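Long-range contacts in alpha-catenin-like protein hmp-1 (Caenorhabditis elegans, PDB 5H5M), which links cadherin-catenin complexes at adherens junctions to actin filaments and is required for cell migration and cell shape changes in the embryo: residues G140-T145 against L199-P204; H37-V42 against N68-L73. All blocks are in the same frame, centred on the assembly; numbering follows the deposited sequence.

Interaction 1: residues G140-T145 against L199-P204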
loop_
_atom_site.group_PDB
_atom_site.type_symbol
_atom_site.label_atom_id
_atom_site.label_comp_id
_atom_site.label_asym_id
_atom_site.label_seq_id
_atom_site.Cartn_x
_atom_site.Cartn_y
_atom_site.Cartn_z
ATOM N N GLY A 140 8.541 13.020 31.963
ATOM C CA GLY A 140 8.791 11.975 30.990
ATOM C C GLY A 140 8.287 10.639 31.514
ATOM O O GLY A 140 8.733 10.143 32.550
ATOM N N HIS A 141 7.327 10.067 30.797
ATOM C CA HIS A 141 6.645 8.849 31.214
ATOM C C HIS A 141 7.441 7.606 30.807
ATOM O O HIS A 141 7.387 7.177 29.650
ATOM C CB HIS A 141 5.247 8.823 30.599
ATOM C CG HIS A 141 4.223 8.137 31.441
ATOM N ND1 HIS A 141 4.029 6.773 31.407
ATOM C CD2 HIS A 141 3.326 8.623 32.330
ATOM C CE1 HIS A 141 3.058 6.448 32.241
ATOM N NE2 HIS A 141 2.615 7.553 32.816
ATOM N N GLU A 142 8.181 7.043 31.762
ATOM C CA GLU A 142 9.067 5.903 31.509
ATOM C C GLU A 142 8.343 4.724 30.863
ATOM O O GLU A 142 8.806 4.169 29.867
ATOM C CB GLU A 142 9.732 5.448 32.814
ATOM C CG GLU A 142 10.515 4.140 32.705
ATOM C CD GLU A 142 11.930 4.334 32.184
ATOM O OE1 GLU A 142 12.313 5.490 31.909
ATOM O OE2 GLU A 142 12.660 3.329 32.049
ATOM N N GLU A 143 7.201 4.356 31.431
ATOM C CA GLU A 143 6.441 3.206 30.957
ATOM C C GLU A 143 5.904 3.414 29.542
ATOM O O GLU A 143 5.925 2.496 28.723
ATOM C CB GLU A 143 5.287 2.905 31.917
ATOM C CG GLU A 143 5.728 2.495 33.321
ATOM C CD GLU A 143 6.102 3.680 34.198
ATOM O OE1 GLU A 143 6.098 4.824 33.694
ATOM O OE2 GLU A 143 6.396 3.468 35.393
ATOM N N ASN A 144 5.427 4.622 29.257
ATOM C CA ASN A 144 4.871 4.924 27.943
ATOM C C ASN A 144 5.947 5.116 26.884
ATOM O O ASN A 144 5.766 4.721 25.735
ATOM C CB ASN A 144 3.986 6.170 28.004
ATOM C CG ASN A 144 2.658 5.906 28.676
ATOM O OD1 ASN A 144 2.228 4.758 28.795
ATOM N ND2 ASN A 144 1.995 6.972 29.115
ATOM N N THR A 145 7.063 5.727 27.271
ATOM C CA THR A 145 8.154 5.959 26.335
ATOM C C THR A 145 8.682 4.632 25.796
ATOM O O THR A 145 8.867 4.482 24.592
ATOM C CB THR A 145 9.309 6.753 26.982
ATOM O OG1 THR A 145 8.835 8.040 27.396
ATOM C CG2 THR A 145 10.448 6.941 25.987
ATOM N N LEU A 199 16.587 8.947 26.355
ATOM C CA LEU A 199 17.467 9.905 27.018
ATOM C C LEU A 199 16.691 11.134 27.475
ATOM O O LEU A 199 16.918 11.649 28.571
ATOM C CB LEU A 199 18.611 10.319 26.088
ATOM C CG LEU A 199 19.597 9.204 25.722
ATOM C CD1 LEU A 199 20.581 9.663 24.650
ATOM C CD2 LEU A 199 20.331 8.712 26.964
ATOM N N LEU A 200 15.774 11.601 26.632
ATOM C CA LEU A 200 14.947 12.750 26.972
ATOM C C LEU A 200 14.004 12.414 28.123
ATOM O O LEU A 200 13.792 13.231 29.018
ATOM C CB LEU A 200 14.146 13.226 25.761
ATOM C CG LEU A 200 13.137 14.340 26.060
ATOM C CD1 LEU A 200 13.839 15.557 26.658
ATOM C CD2 LEU A 200 12.346 14.723 24.812
ATOM N N CYS A 201 13.448 11.208 28.093
ATOM C CA CYS A 201 12.541 10.746 29.139
ATOM C C CYS A 201 13.197 10.781 30.519
ATOM O O CYS A 201 12.569 11.164 31.505
ATOM C CB CYS A 201 12.054 9.329 28.832
ATOM S SG CYS A 201 11.027 8.598 30.121
ATOM N N HIS A 202 14.465 10.387 30.577
ATOM C CA HIS A 202 15.182 10.306 31.843
ATOM C C HIS A 202 15.624 11.676 32.364
ATOM O O HIS A 202 15.905 11.825 33.551
ATOM C CB HIS A 202 16.392 9.378 31.701
ATOM C CG HIS A 202 16.027 7.933 31.545
ATOM N ND1 HIS A 202 16.914 6.988 31.072
ATOM C CD2 HIS A 202 14.876 7.273 31.802
ATOM C CE1 HIS A 202 16.319 5.808 31.043
ATOM N NE2 HIS A 202 15.084 5.951 31.482
ATOM N N GLN A 203 15.689 12.670 31.480
ATOM C CA GLN A 203 16.052 14.036 31.875
ATOM C C GLN A 203 15.223 15.084 31.128
ATOM O O GLN A 203 15.768 15.852 30.334
ATOM C CB GLN A 203 17.538 14.298 31.619
ATOM C CG GLN A 203 18.495 13.313 32.269
ATOM C CD GLN A 203 19.932 13.785 32.217
ATOM O OE1 GLN A 203 20.247 14.893 32.649
ATOM N NE2 GLN A 203 20.812 12.948 31.684
ATOM N N PRO A 204 13.907 15.134 31.390
ATOM C CA PRO A 204 12.979 15.935 30.580
ATOM C C PRO A 204 13.192 17.448 30.671
ATOM O O PRO A 204 12.825 18.164 29.738
ATOM C CB PRO A 204 11.602 15.557 31.148
ATOM C CG PRO A 204 11.827 14.322 31.969
ATOM C CD PRO A 204 13.215 14.451 32.494
#

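Interaction 2: residues H37-V42 against N68-L73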
loop_
_atom_site.group_PDB
_atom_site.type_symbol
_atom_site.label_atom_id
_atom_site.label_comp_id
_atom_site.label_asym_id
_atom_site.label_seq_id
_atom_site.Cartn_x
_atom_site.Cartn_y
_atom_site.Cartn_z
ATOM N N HIS A 37 12.286 -19.019 -17.887
ATOM C CA HIS A 37 11.869 -17.627 -17.750
ATOM C C HIS A 37 10.545 -17.530 -16.992
ATOM O O HIS A 37 10.398 -16.723 -16.072
ATOM C CB HIS A 37 11.746 -16.981 -19.134
ATOM C CG HIS A 37 11.820 -15.487 -19.120
ATOM N ND1 HIS A 37 12.203 -14.753 -20.225
ATOM C CD2 HIS A 37 11.554 -14.586 -18.146
ATOM C CE1 HIS A 37 12.173 -13.468 -19.929
ATOM N NE2 HIS A 37 11.782 -13.337 -18.673
ATOM N N CYS A 38 9.589 -18.369 -17.380
ATOM C CA CYS A 38 8.284 -18.412 -16.730
ATOM C C CYS A 38 8.375 -18.800 -15.257
ATOM O O CYS A 38 7.680 -18.231 -14.414
ATOM C CB CYS A 38 7.364 -19.391 -17.457
ATOM S SG CYS A 38 5.749 -19.605 -16.683
ATOM N N GLU A 39 9.224 -19.777 -14.951
ATOM C CA GLU A 39 9.361 -20.258 -13.581
ATOM C C GLU A 39 9.998 -19.216 -12.664
ATOM O O GLU A 39 9.730 -19.199 -11.464
ATOM C CB GLU A 39 10.170 -21.556 -13.545
ATOM C CG GLU A 39 9.480 -22.734 -14.219
ATOM C CD GLU A 39 8.108 -23.026 -13.633
ATOM O OE1 GLU A 39 7.957 -22.957 -12.395
ATOM O OE2 GLU A 39 7.178 -23.315 -14.415
ATOM N N ARG A 40 10.834 -18.347 -13.227
ATOM C CA ARG A 40 11.440 -17.270 -12.447
ATOM C C ARG A 40 10.393 -16.224 -12.086
ATOM O O ARG A 40 10.438 -15.633 -11.006
ATOM C CB ARG A 40 12.602 -16.623 -13.205
ATOM C CG ARG A 40 13.848 -17.494 -13.275
ATOM C CD ARG A 40 15.068 -16.704 -13.727
ATOM N NE ARG A 40 14.989 -16.309 -15.132
ATOM C CZ ARG A 40 15.345 -17.086 -16.150
ATOM N NH1 ARG A 40 15.800 -18.312 -15.927
ATOM N NH2 ARG A 40 15.241 -16.640 -17.394
ATOM N N ILE A 41 9.453 -16.003 -12.999
ATOM C CA ILE A 41 8.314 -15.130 -12.743
ATOM C C ILE A 41 7.441 -15.718 -11.636
ATOM O O ILE A 41 7.055 -15.022 -10.695
ATOM C CB ILE A 41 7.467 -14.919 -14.018
ATOM C CG1 ILE A 41 8.289 -14.198 -15.088
ATOM C CG2 ILE A 41 6.204 -14.143 -13.708
ATOM C CD1 ILE A 41 7.539 -13.964 -16.378
ATOM N N VAL A 42 7.149 -17.010 -11.749
ATOM C CA VAL A 42 6.300 -17.691 -10.780
ATOM C C VAL A 42 6.950 -17.725 -9.397
ATOM O O VAL A 42 6.281 -17.507 -8.386
ATOM C CB VAL A 42 5.969 -19.124 -11.242
ATOM C CG1 VAL A 42 5.232 -19.890 -10.149
ATOM C CG2 VAL A 42 5.149 -19.088 -12.523
ATOM N N ASN A 68 -2.235 -20.290 -14.376
ATOM C CA ASN A 68 -2.784 -19.959 -15.685
ATOM C C ASN A 68 -1.684 -19.575 -16.671
ATOM O O ASN A 68 -1.734 -19.940 -17.846
ATOM C CB ASN A 68 -3.808 -18.826 -15.572
ATOM C CG ASN A 68 -5.013 -19.202 -14.720
ATOM O OD1 ASN A 68 -5.321 -20.381 -14.538
ATOM N ND2 ASN A 68 -5.705 -18.194 -14.200
ATOM N N LEU A 69 -0.691 -18.838 -16.182
ATOM C CA LEU A 69 0.443 -18.434 -17.004
ATOM C C LEU A 69 1.254 -19.646 -17.470
ATOM O O LEU A 69 1.677 -19.706 -18.626
ATOM C CB LEU A 69 1.339 -17.463 -16.237
ATOM C CG LEU A 69 2.570 -16.936 -16.976
ATOM C CD1 LEU A 69 2.190 -16.371 -18.338
ATOM C CD2 LEU A 69 3.276 -15.882 -16.134
ATOM N N ARG A 70 1.469 -20.604 -16.572
ATOM C CA ARG A 70 2.158 -21.844 -16.929
ATOM C C ARG A 70 1.418 -22.579 -18.036
ATOM O O ARG A 70 2.014 -22.985 -19.036
ATOM C CB ARG A 70 2.303 -22.765 -15.716
ATOM C CG ARG A 70 3.442 -22.407 -14.784
ATOM C CD ARG A 70 3.446 -23.312 -13.561
ATOM N NE ARG A 70 4.609 -23.075 -12.711
ATOM C CZ ARG A 70 4.677 -23.423 -11.430
ATOM N NH1 ARG A 70 3.643 -24.016 -10.848
ATOM N NH2 ARG A 70 5.773 -23.169 -10.728
ATOM N N GLN A 71 0.113 -22.745 -17.841
ATOM C CA GLN A 71 -0.738 -23.441 -18.798
ATOM C C GLN A 71 -0.748 -22.736 -20.149
ATOM O O GLN A 71 -0.614 -23.375 -21.194
ATOM C CB GLN A 71 -2.161 -23.555 -18.251
ATOM C CG GLN A 71 -3.140 -24.245 -19.184
ATOM C CD GLN A 71 -4.574 -24.117 -18.709
ATOM O OE1 GLN A 71 -4.836 -23.626 -17.609
ATOM N NE2 GLN A 71 -5.515 -24.557 -19.538
ATOM N N ALA A 72 -0.904 -21.416 -20.119
ATOM C CA ALA A 72 -0.927 -20.620 -21.340
ATOM C C ALA A 72 0.388 -20.733 -22.102
ATOM O O ALA A 72 0.396 -20.725 -23.331
ATOM C CB ALA A 72 -1.229 -19.158 -21.020
ATOM N N LEU A 73 1.497 -20.839 -21.376
ATOM C CA LEU A 73 2.800 -20.957 -22.019
ATOM C C LEU A 73 2.947 -22.317 -22.690
ATOM O O LEU A 73 3.472 -22.414 -23.799
ATOM C CB LEU A 73 3.938 -20.745 -21.017
ATOM C CG LEU A 73 5.327 -20.934 -21.640
ATOM C CD1 LEU A 73 5.560 -19.924 -22.763
ATOM C CD2 LEU A 73 6.433 -20.848 -20.601
#

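Interaction 1: residues G140-T145 against L199-P204
C201 SG packs against T145 and the backbone of G140-E142 at the start of helix 142-166. With SG anti to the backbone N (chi1 175°), the thiol reaches across to T145, where C201 SG lies 3.5 Å from T145 OG1, and to the backbone, where it is 3.6 Å from E142 CA. C201 CB adds an apolar touch, 4.0 Å from T145 CG2. The T145 hydroxyl is fixed by its bond from OG1 to H141 O (2.8 Å), approaching from above the carbonyl plane, and the same oxygen also accepts from T145 N. A valine here has no hydroxyl, and H141 O would probably be left with T145 N as its one donor within the two segments, the sulfur facing a methyl instead of OG1. Beside the thiol, G140 packs against the turn that follows helix 173-202: P204 CG lies 3.5 Å from G140 N, and G140 CA is 4.4 Å from C201 CA. The outer side is looser. There H202 NE2 gives a weak, bent bond to E142 OE1 (2.8 Å, 125° at the hydrogen), the ring and carboxylate lying nearly coplanar, while the other oxygen, OE2, forms a salt bridge with R146. The helix start is marked by H141, an N-cap residue whose ND1 accepts weakly from N144 N, and helix 128-137 packs against T145 from the same chain. Here a capped helix start meets the end of an antiparallel neighbour, at one end of a helical bundle in the M domain of this vinculin/alpha-catenin family member.

Interaction 2: residues H37-V42 against N68-L73
The guanidinium of R70 has the CG1 methyl of V42 over one face and the carboxylate of E39 at its edge. V42 CG1 stands 3.4 Å from R70 NH2, and the two side chains cross at about a right angle. At the edge, R70 NH2 donates to the syn lone pair of E39 OE1 at 2.8 Å, tilted 22° from the guanidinium plane; R70 NE adds weaker bonds to both carboxylate oxygens, the nearer being E39 OE2 at 3.1 Å. With the two planes 21° apart, this forked salt bridge holds the carboxylate close to flat against the guanidinium edge. The arginine chain runs extended from CG to NE, carrying the charge across to the other helix, whereas the glutamate chain bends at chi2 to meet it. Deeper in, the contact turns apolar. C38 SG sits 4.1 Å from R70 CG, beside the aliphatic root of the arginine, and 4.2 Å from L69 CG. C38 CB also meets L73 CD2 at 3.6 Å, a closer fit than that of I41 CG2 and L69 CD2, which are 4.2 Å apart. The buried cysteine thus touches L69 and R70 and, one turn on, L73, and the salt bridge lies along the partly exposed margin. The segments 37-42 and 68-73, from helices 27-49 and 56-80, run antiparallel (171°), with their axes 10.4 Å apart at closest approach. I41 also touches I11 and F14 of helix 6-17, while helix 92-122 packs against I41 through L107 and against L69 through V100 and T104.

Overall arrangement
Interaction 2 comes first along the chain and is complete before interaction 1 begins. They share no helix: residues 37-42 and 68-73 belong to helices 27-49 and 56-80, whereas residues 140-145 and 199-204 cover the start of helix 142-166 and the end of helix 173-202, with the residues just outside them. Their centres are 55 Å apart and their nearest atoms about 40 Å, on opposite sides of the chain's centre, so neither touches the other. Interaction 2 joins two helices part way along their lengths, and interaction 1 lies at a helix start and a helix end. Both pair antiparallel helices within the all-helical M domain of this vinculin-family protein, so they are separate local contacts at distant places in it.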